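Local coordinates for peroxidase (Cellulomonas bogoriensis 69B4 = DSM 16987, PDB 6QZO), which binds a heme b cofactor and probably works as a peroxidase of the dye-decolorizing (DyP-type) family, at residues T42-F47 with G178-P183; S59-V64 with A113-R118. All blocks are in the same frame, centred on the assembly; numbering follows the deposited sequence.

In the fold
Contact 1 and contact 2 both belong to the N-terminal half of this DyP-type peroxidase, a ferredoxin-like fold in which helices accompany a four-stranded antiparallel sheet. In contact 1 the loop leading into strand 47-55, with that strand's first residue, meets the end of strand 170-179, its neighbour at the sheet margin, and the loop after it. Contact 2 is nested along the chain between those two segments and joins the start of helix 61-78 to the turn after helix 107-113. Their centres lie about 34 Å apart on opposite sides of the chain's centre. Contact 1 is buried on the side of the heme-binding half and the second subunit; contact 2 is partly buried, away from the heme.

Contact 1: T42-F47 with G178-P183; sequences TPPPSF and GFRRSP
At G178 the carbonyl O lies at the edge of the F47 ring, near its plane. F179 pairs with F47 as an antiparallel non-hydrogen-bonded bridge, its CB 3.9 Å from F47 CD1, its own ring leading off toward strand 306-314. F179 CA lies 3.2 Å from S46 O in a CA-H...O contact. The same oxygen accepts the backbone hydrogen bond from R180 N, 2.8 Å long and fairly straight at 161°. Here the start of strand 47-55 meets the end of strand 170-179, its antiparallel neighbour in the ferredoxin-like N-terminal half; the flanking residues are loop. R180, extended from CG to NE, lays one guanidinium face against P44, whose CB sits over its centre 3.5 Å from CZ; NH2 bonds to A309 O, and Y310 adds a cation-pi contact. An alanine here would probably loosen the hold of 178-183 on P44 and on strand 306-314, since all three contacts go. R181 offers its carbonyl O, on a lone pair, to S46 OG at 2.6 Å, while its guanidinium pairs with E187 and reaches D151 and T154 of the second subunit. S182 OG bonds to D150 O of that subunit, and P183 CD lies 3.1 Å from S46 OG.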
ATOM      1  N   THR A  42     -16.869  12.922   4.829  1.00 18.79           N
ATOM      2  CA  THR A  42     -17.069  11.467   4.600  1.00 18.71           C
ATOM      3  C   THR A  42     -16.195  10.708   5.602  1.00 18.77           C
ATOM      4  O   THR A  42     -14.985  10.972   5.668  1.00 18.07           O
ATOM      5  CB  THR A  42     -16.695  11.067   3.165  1.00 18.25           C
ATOM      6  OG1 THR A  42     -17.326  12.018   2.297  1.00 18.94           O
ATOM      7  CG2 THR A  42     -17.105   9.644   2.829  1.00 18.35           C
ATOM      8  N   PRO A  43     -16.756   9.751   6.379  1.00 19.33           N
ATOM      9  CA  PRO A  43     -15.959   8.954   7.307  1.00 19.67           C
ATOM     10  C   PRO A  43     -14.757   8.392   6.549  1.00 20.01           C
ATOM     11  O   PRO A  43     -14.907   7.879   5.434  1.00 20.74           O
ATOM     12  CB  PRO A  43     -16.925   7.853   7.788  1.00 19.94           C
ATOM     13  CG  PRO A  43     -18.317   8.415   7.567  1.00 20.27           C
ATOM     14  CD  PRO A  43     -18.179   9.360   6.386  1.00 19.96           C
ATOM     15  N   PRO A  44     -13.514   8.558   7.056  1.00 19.95           N
ATOM     16  CA  PRO A  44     -12.335   8.126   6.307  1.00 19.77           C
ATOM     17  C   PRO A  44     -12.301   6.618   6.073  1.00 19.88           C
ATOM     18  O   PRO A  44     -12.415   5.832   7.004  1.00 21.05           O
ATOM     19  CB  PRO A  44     -11.162   8.624   7.168  1.00 19.77           C
ATOM     20  CG  PRO A  44     -11.751   9.748   7.985  1.00 19.57           C
ATOM     21  CD  PRO A  44     -13.167   9.311   8.266  1.00 20.12           C
ATOM     22  N   PRO A  45     -12.192   6.168   4.806  1.00 19.48           N
ATOM     23  CA  PRO A  45     -12.038   4.750   4.496  1.00 19.18           C
ATOM     24  C   PRO A  45     -10.564   4.330   4.608  1.00 18.67           C
ATOM     25  O   PRO A  45      -9.735   5.161   4.912  1.00 18.16           O
ATOM     26  CB  PRO A  45     -12.536   4.711   3.048  1.00 18.96           C
ATOM     27  CG  PRO A  45     -12.010   6.002   2.477  1.00 18.47           C
ATOM     28  CD  PRO A  45     -12.193   7.004   3.585  1.00 18.91           C
ATOM     29  N   SER A  46     -10.268   3.067   4.308  1.00 18.78           N
ATOM     30  CA  SER A  46      -8.981   2.403   4.637  1.00 18.51           C
ATOM     31  C   SER A  46      -7.800   3.032   3.889  1.00 17.96           C
ATOM     32  O   SER A  46      -6.703   3.097   4.494  1.00 17.73           O
ATOM     33  CB  SER A  46      -9.078   0.930   4.387  1.00 18.74           C
ATOM     34  OG  SER A  46     -10.015   0.330   5.263  1.00 19.46           O
ATOM     35  N   PHE A  47      -7.965   3.460   2.632  1.00 18.07           N
ATOM     36  CA  PHE A  47      -6.804   3.840   1.780  1.00 17.95           C
ATOM     37  C   PHE A  47      -6.972   5.226   1.157  1.00 17.68           C
ATOM     38  O   PHE A  47      -8.124   5.676   0.947  1.00 18.23           O
ATOM     39  CB  PHE A  47      -6.562   2.771   0.718  1.00 18.52           C
ATOM     40  CG  PHE A  47      -6.511   1.394   1.322  1.00 19.23           C
ATOM     41  CD1 PHE A  47      -5.518   1.070   2.235  1.00 19.79           C
ATOM     42  CD2 PHE A  47      -7.499   0.466   1.058  1.00 19.76           C
ATOM     43  CE1 PHE A  47      -5.490  -0.180   2.838  1.00 20.13           C
ATOM     44  CE2 PHE A  47      -7.460  -0.789   1.652  1.00 20.60           C
ATOM     45  CZ  PHE A  47      -6.461  -1.108   2.548  1.00 20.18           C
ATOM     46  N   GLY A 178      -1.295   6.193   1.579  1.00 18.95           N
ATOM     47  CA  GLY A 178      -1.430   5.953   3.023  1.00 18.38           C
ATOM     48  C   GLY A 178      -2.545   4.972   3.309  1.00 18.17           C
ATOM     49  O   GLY A 178      -3.292   4.618   2.352  1.00 17.66           O
ATOM     50  N   PHE A 179      -2.669   4.587   4.585  1.00 17.87           N
ATOM     51  CA  PHE A 179      -3.574   3.514   5.039  1.00 17.94           C
ATOM     52  C   PHE A 179      -3.966   3.713   6.503  1.00 18.69           C
ATOM     53  O   PHE A 179      -3.240   4.371   7.293  1.00 18.34           O
ATOM     54  CB  PHE A 179      -2.911   2.147   4.868  1.00 18.01           C
ATOM     55  CG  PHE A 179      -1.593   1.975   5.578  1.00 17.27           C
ATOM     56  CD1 PHE A 179      -1.548   1.552   6.899  1.00 17.26           C
ATOM     57  CD2 PHE A 179      -0.398   2.210   4.919  1.00 16.96           C
ATOM     58  CE1 PHE A 179      -0.341   1.377   7.549  1.00 17.22           C
ATOM     59  CE2 PHE A 179       0.810   2.026   5.572  1.00 16.91           C
ATOM     60  CZ  PHE A 179       0.840   1.613   6.885  1.00 17.02           C
ATOM     61  N   ARG A 180      -5.140   3.172   6.825  1.00 19.53           N
ATOM     62  CA  ARG A 180      -5.608   2.861   8.194  1.00 20.38           C
ATOM     63  C   ARG A 180      -5.901   1.362   8.198  1.00 20.82           C
ATOM     64  O   ARG A 180      -5.478   0.676   7.245  1.00 21.08           O
ATOM     65  CB  ARG A 180      -6.865   3.665   8.536  1.00 20.94           C
ATOM     66  CG  ARG A 180      -6.726   5.167   8.313  1.00 21.16           C
ATOM     67  CD  ARG A 180      -8.045   5.882   8.573  1.00 21.99           C
ATOM     68  NE  ARG A 180      -7.838   7.324   8.587  1.00 22.02           N
ATOM     69  CZ  ARG A 180      -8.448   8.190   9.392  1.00 22.87           C
ATOM     70  NH1 ARG A 180      -9.321   7.792  10.309  1.00 23.67           N
ATOM     71  NH2 ARG A 180      -8.153   9.475   9.293  1.00 22.77           N
ATOM     72  N   ARG A 181      -6.666   0.882   9.168  1.00 21.38           N
ATOM     73  CA  ARG A 181      -7.070  -0.544   9.216  1.00 22.03           C
ATOM     74  C   ARG A 181      -8.040  -0.819   8.056  1.00 21.66           C
ATOM     75  O   ARG A 181      -8.554   0.137   7.452  1.00 21.82           O
ATOM     76  CB  ARG A 181      -7.563  -0.874  10.628  1.00 22.64           C
ATOM     77  CG  ARG A 181      -6.445  -0.805  11.652  1.00 22.81           C
ATOM     78  CD  ARG A 181      -6.511  -1.918  12.664  1.00 23.79           C
ATOM     79  NE  ARG A 181      -5.375  -1.908  13.598  1.00 23.83           N
ATOM     80  CZ  ARG A 181      -4.378  -2.791  13.635  1.00 24.04           C
ATOM     81  NH1 ARG A 181      -4.311  -3.800  12.774  1.00 24.61           N
ATOM     82  NH2 ARG A 181      -3.427  -2.647  14.539  1.00 24.24           N
ATOM     83  N   SER A 182      -8.159  -2.089   7.678  1.00 21.60           N
ATOM     84  CA  SER A 182      -8.993  -2.559   6.550  1.00 21.83           C
ATOM     85  C   SER A 182     -10.469  -2.463   6.921  1.00 22.82           C
ATOM     86  O   SER A 182     -10.823  -2.364   8.093  1.00 23.43           O
ATOM     87  CB  SER A 182      -8.577  -3.947   6.167  1.00 21.90           C
ATOM     88  OG  SER A 182      -7.269  -3.910   5.588  1.00 20.87           O
ATOM     89  N   PRO A 183     -11.391  -2.460   5.937  1.00 23.78           N
ATOM     90  CA  PRO A 183     -12.824  -2.472   6.253  1.00 24.51           C
ATOM     91  C   PRO A 183     -13.191  -3.679   7.119  1.00 25.56           C
ATOM     92  O   PRO A 183     -12.698  -4.757   6.849  1.00 26.74           O
ATOM     93  CB  PRO A 183     -13.502  -2.538   4.879  1.00 24.41           C
ATOM     94  CG  PRO A 183     -12.424  -3.082   3.982  1.00 23.88           C
ATOM     95  CD  PRO A 183     -11.139  -2.456   4.491  1.00 23.03           C
TER

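Contact 2: S59-V64 with A113-R118; sequences SDRASV and AGLRHR
D60 OD1 is gripped by two donors, both from S63. The backbone N-H comes nearly along the C-O axis, 3.0 Å from S63 N to D60 OD1 and almost straight at 169°, whereas S63 OG donates from above the carboxylate plane. D60 thus caps helix 61-78, and its carboxylate is likely to be stabilised as an anion by the helix end. One residue on, R61 carries the contact with segment 113-118. Its CG is anti to the backbone N (chi1 -157°), and a bend at chi3 (-93°) brings the guanidinium to the carbonyls of A113 and G114, where helix 107-113 gives way to the turn. R61 NE donates to A113 O at 2.8 Å and R61 NH2 to G114 O at 2.8 Å, the latter near the guanidinium plane, but both bonds are weak because their N-H groups point well off the acceptors. L115 crosses the arginine at about a right angle and sets its CD2 methyl 3.3 Å from R61 NH2. Alongside these bonds, V64 CG2 approaches A113 CB at 4.4 Å, and L381 of helix 378-381 touches both R61 and V64. The contact therefore joins a helix start to a helix finish: an Asp N-cap opens helix 61-78, and a Schellman motif, with G114 at positive phi, closes helix 107-113.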
ATOM      1  N   SER A  59      -0.677  25.350 -21.041  1.00 31.52           N
ATOM      2  CA  SER A  59      -2.050  25.358 -20.456  1.00 31.88           C
ATOM      3  C   SER A  59      -2.631  26.780 -20.438  1.00 31.91           C
ATOM      4  O   SER A  59      -1.863  27.750 -20.262  1.00 34.01           O
ATOM      5  CB  SER A  59      -2.050  24.752 -19.085  1.00 32.43           C
ATOM      6  OG  SER A  59      -2.169  23.342 -19.192  1.00 34.02           O
ATOM      7  N   ASP A  60      -3.941  26.899 -20.651  1.00 30.42           N
ATOM      8  CA  ASP A  60      -4.724  28.163 -20.538  1.00 29.76           C
ATOM      9  C   ASP A  60      -6.058  27.830 -19.867  1.00 29.67           C
ATOM     10  O   ASP A  60      -6.237  26.666 -19.467  1.00 29.69           O
ATOM     11  CB  ASP A  60      -4.908  28.823 -21.912  1.00 29.64           C
ATOM     12  CG  ASP A  60      -5.564  27.914 -22.941  1.00 28.86           C
ATOM     13  OD1 ASP A  60      -6.177  26.880 -22.530  1.00 27.81           O
ATOM     14  OD2 ASP A  60      -5.412  28.215 -24.144  1.00 28.09           O
ATOM     15  N   ARG A  61      -6.960  28.810 -19.752  1.00 29.52           N
ATOM     16  CA  ARG A  61      -8.290  28.642 -19.113  1.00 29.39           C
ATOM     17  C   ARG A  61      -9.005  27.439 -19.748  1.00 28.93           C
ATOM     18  O   ARG A  61      -9.657  26.679 -19.012  1.00 28.82           O
ATOM     19  CB  ARG A  61      -9.111  29.921 -19.282  1.00 30.47           C
ATOM     20  CG  ARG A  61     -10.215  30.107 -18.258  1.00 31.06           C
ATOM     21  CD  ARG A  61     -10.849  31.451 -18.424  1.00 32.66           C
ATOM     22  NE  ARG A  61     -10.175  32.399 -17.547  1.00 33.01           N
ATOM     23  CZ  ARG A  61     -10.202  33.721 -17.668  1.00 34.86           C
ATOM     24  NH1 ARG A  61     -10.873  34.309 -18.650  1.00 36.30           N
ATOM     25  NH2 ARG A  61      -9.560  34.470 -16.782  1.00 35.28           N
ATOM     26  N   ALA A  62      -8.910  27.281 -21.070  1.00 29.06           N
ATOM     27  CA  ALA A  62      -9.676  26.258 -21.820  1.00 28.88           C
ATOM     28  C   ALA A  62      -9.179  24.857 -21.440  1.00 28.53           C
ATOM     29  O   ALA A  62     -10.038  23.959 -21.218  1.00 28.30           O
ATOM     30  CB  ALA A  62      -9.588  26.510 -23.305  1.00 28.94           C
ATOM     31  N   SER A  63      -7.853  24.687 -21.360  1.00 28.49           N
ATOM     32  CA  SER A  63      -7.155  23.454 -20.909  1.00 27.90           C
ATOM     33  C   SER A  63      -7.674  23.052 -19.534  1.00 27.86           C
ATOM     34  O   SER A  63      -8.077  21.891 -19.362  1.00 28.50           O
ATOM     35  CB  SER A  63      -5.664  23.646 -20.840  1.00 27.51           C
ATOM     36  OG  SER A  63      -5.149  23.878 -22.132  1.00 27.44           O
ATOM     37  N   VAL A  64      -7.609  23.980 -18.585  1.00 27.98           N
ATOM     38  CA  VAL A  64      -7.971  23.710 -17.165  1.00 28.01           C
ATOM     39  C   VAL A  64      -9.439  23.290 -17.136  1.00 27.66           C
ATOM     40  O   VAL A  64      -9.758  22.269 -16.476  1.00 27.07           O
ATOM     41  CB  VAL A  64      -7.693  24.931 -16.274  1.00 29.26           C
ATOM     42  CG1 VAL A  64      -8.129  24.711 -14.829  1.00 29.61           C
ATOM     43  CG2 VAL A  64      -6.223  25.322 -16.345  1.00 29.34           C
ATOM     44  N   ALA A 113      -4.948  29.582 -15.588  1.00 27.85           N
ATOM     45  CA  ALA A 113      -6.307  29.925 -16.082  1.00 27.59           C
ATOM     46  C   ALA A 113      -6.491  31.443 -16.230  1.00 27.66           C
ATOM     47  O   ALA A 113      -7.547  31.831 -16.786  1.00 28.16           O
ATOM     48  CB  ALA A 113      -7.368  29.373 -15.151  1.00 27.25           C
ATOM     49  N   GLY A 114      -5.546  32.267 -15.762  1.00 27.31           N
ATOM     50  CA  GLY A 114      -5.665  33.738 -15.817  1.00 27.52           C
ATOM     51  C   GLY A 114      -6.637  34.247 -14.772  1.00 27.34           C
ATOM     52  O   GLY A 114      -7.436  35.139 -15.095  1.00 27.48           O
ATOM     53  N   LEU A 115      -6.560  33.709 -13.548  1.00 26.51           N
ATOM     54  CA  LEU A 115      -7.545  33.940 -12.465  1.00 26.28           C
ATOM     55  C   LEU A 115      -6.827  34.237 -11.150  1.00 26.45           C
ATOM     56  O   LEU A 115      -7.426  33.939 -10.080  1.00 25.36           O
ATOM     57  CB  LEU A 115      -8.426  32.691 -12.338  1.00 26.03           C
ATOM     58  CG  LEU A 115      -9.317  32.360 -13.535  1.00 26.18           C
ATOM     59  CD1 LEU A 115     -10.014  31.027 -13.337  1.00 26.10           C
ATOM     60  CD2 LEU A 115     -10.341  33.465 -13.759  1.00 26.75           C
ATOM     61  N   ARG A 116      -5.616  34.802 -11.207  1.00 27.78           N
ATOM     62  CA  ARG A 116      -4.836  35.131  -9.975  1.00 28.59           C
ATOM     63  C   ARG A 116      -5.692  36.014  -9.057  1.00 28.68           C
ATOM     64  O   ARG A 116      -5.645  35.844  -7.834  1.00 27.68           O
ATOM     65  CB  ARG A 116      -3.545  35.898 -10.281  1.00 30.60           C
ATOM     66  CG  ARG A 116      -2.539  35.192 -11.169  1.00 31.76           C
ATOM     67  CD  ARG A 116      -1.203  35.910 -11.216  1.00 33.60           C
ATOM     68  NE  ARG A 116      -0.231  35.064 -10.538  1.00 35.78           N
ATOM     69  CZ  ARG A 116       0.205  35.232  -9.284  1.00 36.00           C
ATOM     70  NH1 ARG A 116      -0.136  36.292  -8.565  1.00 36.24           N
ATOM     71  NH2 ARG A 116       1.047  34.352  -8.771  1.00 35.67           N
ATOM     72  N   HIS A 117      -6.461  36.930  -9.651  1.00 29.32           N
ATOM     73  CA  HIS A 117      -7.358  37.896  -8.963  1.00 29.76           C
ATOM     74  C   HIS A 117      -8.473  37.162  -8.199  1.00 28.52           C
ATOM     75  O   HIS A 117      -9.117  37.809  -7.349  1.00 27.85           O
ATOM     76  CB  HIS A 117      -7.881  38.940  -9.976  1.00 31.22           C
ATOM     77  CG  HIS A 117      -8.645  38.351 -11.114  1.00 31.97           C
ATOM     78  ND1 HIS A 117     -10.007  38.144 -11.052  1.00 32.67           N
ATOM     79  CD2 HIS A 117      -8.249  37.926 -12.343  1.00 32.55           C
ATOM     80  CE1 HIS A 117     -10.413  37.589 -12.186  1.00 33.21           C
ATOM     81  NE2 HIS A 117      -9.355  37.442 -12.992  1.00 32.54           N
ATOM     82  N   ARG A 118      -8.694  35.867  -8.454  1.00 27.44           N
ATOM     83  CA  ARG A 118      -9.732  35.062  -7.741  1.00 26.90           C
ATOM     84  C   ARG A 118      -9.097  34.215  -6.633  1.00 25.74           C
ATOM     85  O   ARG A 118      -9.850  33.552  -5.908  1.00 26.35           O
ATOM     86  CB  ARG A 118     -10.520  34.191  -8.724  1.00 27.61           C
ATOM     87  CG  ARG A 118     -11.298  34.996  -9.758  1.00 28.89           C
ATOM     88  CD  ARG A 118     -12.560  35.628  -9.208  1.00 30.43           C
ATOM     89  NE  ARG A 118     -13.522  35.864 -10.284  1.00 32.00           N
ATOM     90  CZ  ARG A 118     -13.951  37.058 -10.703  1.00 33.23           C
ATOM     91  NH1 ARG A 118     -13.528  38.169 -10.115  1.00 33.71           N
ATOM     92  NH2 ARG A 118     -14.808  37.131 -11.714  1.00 33.53           N
TER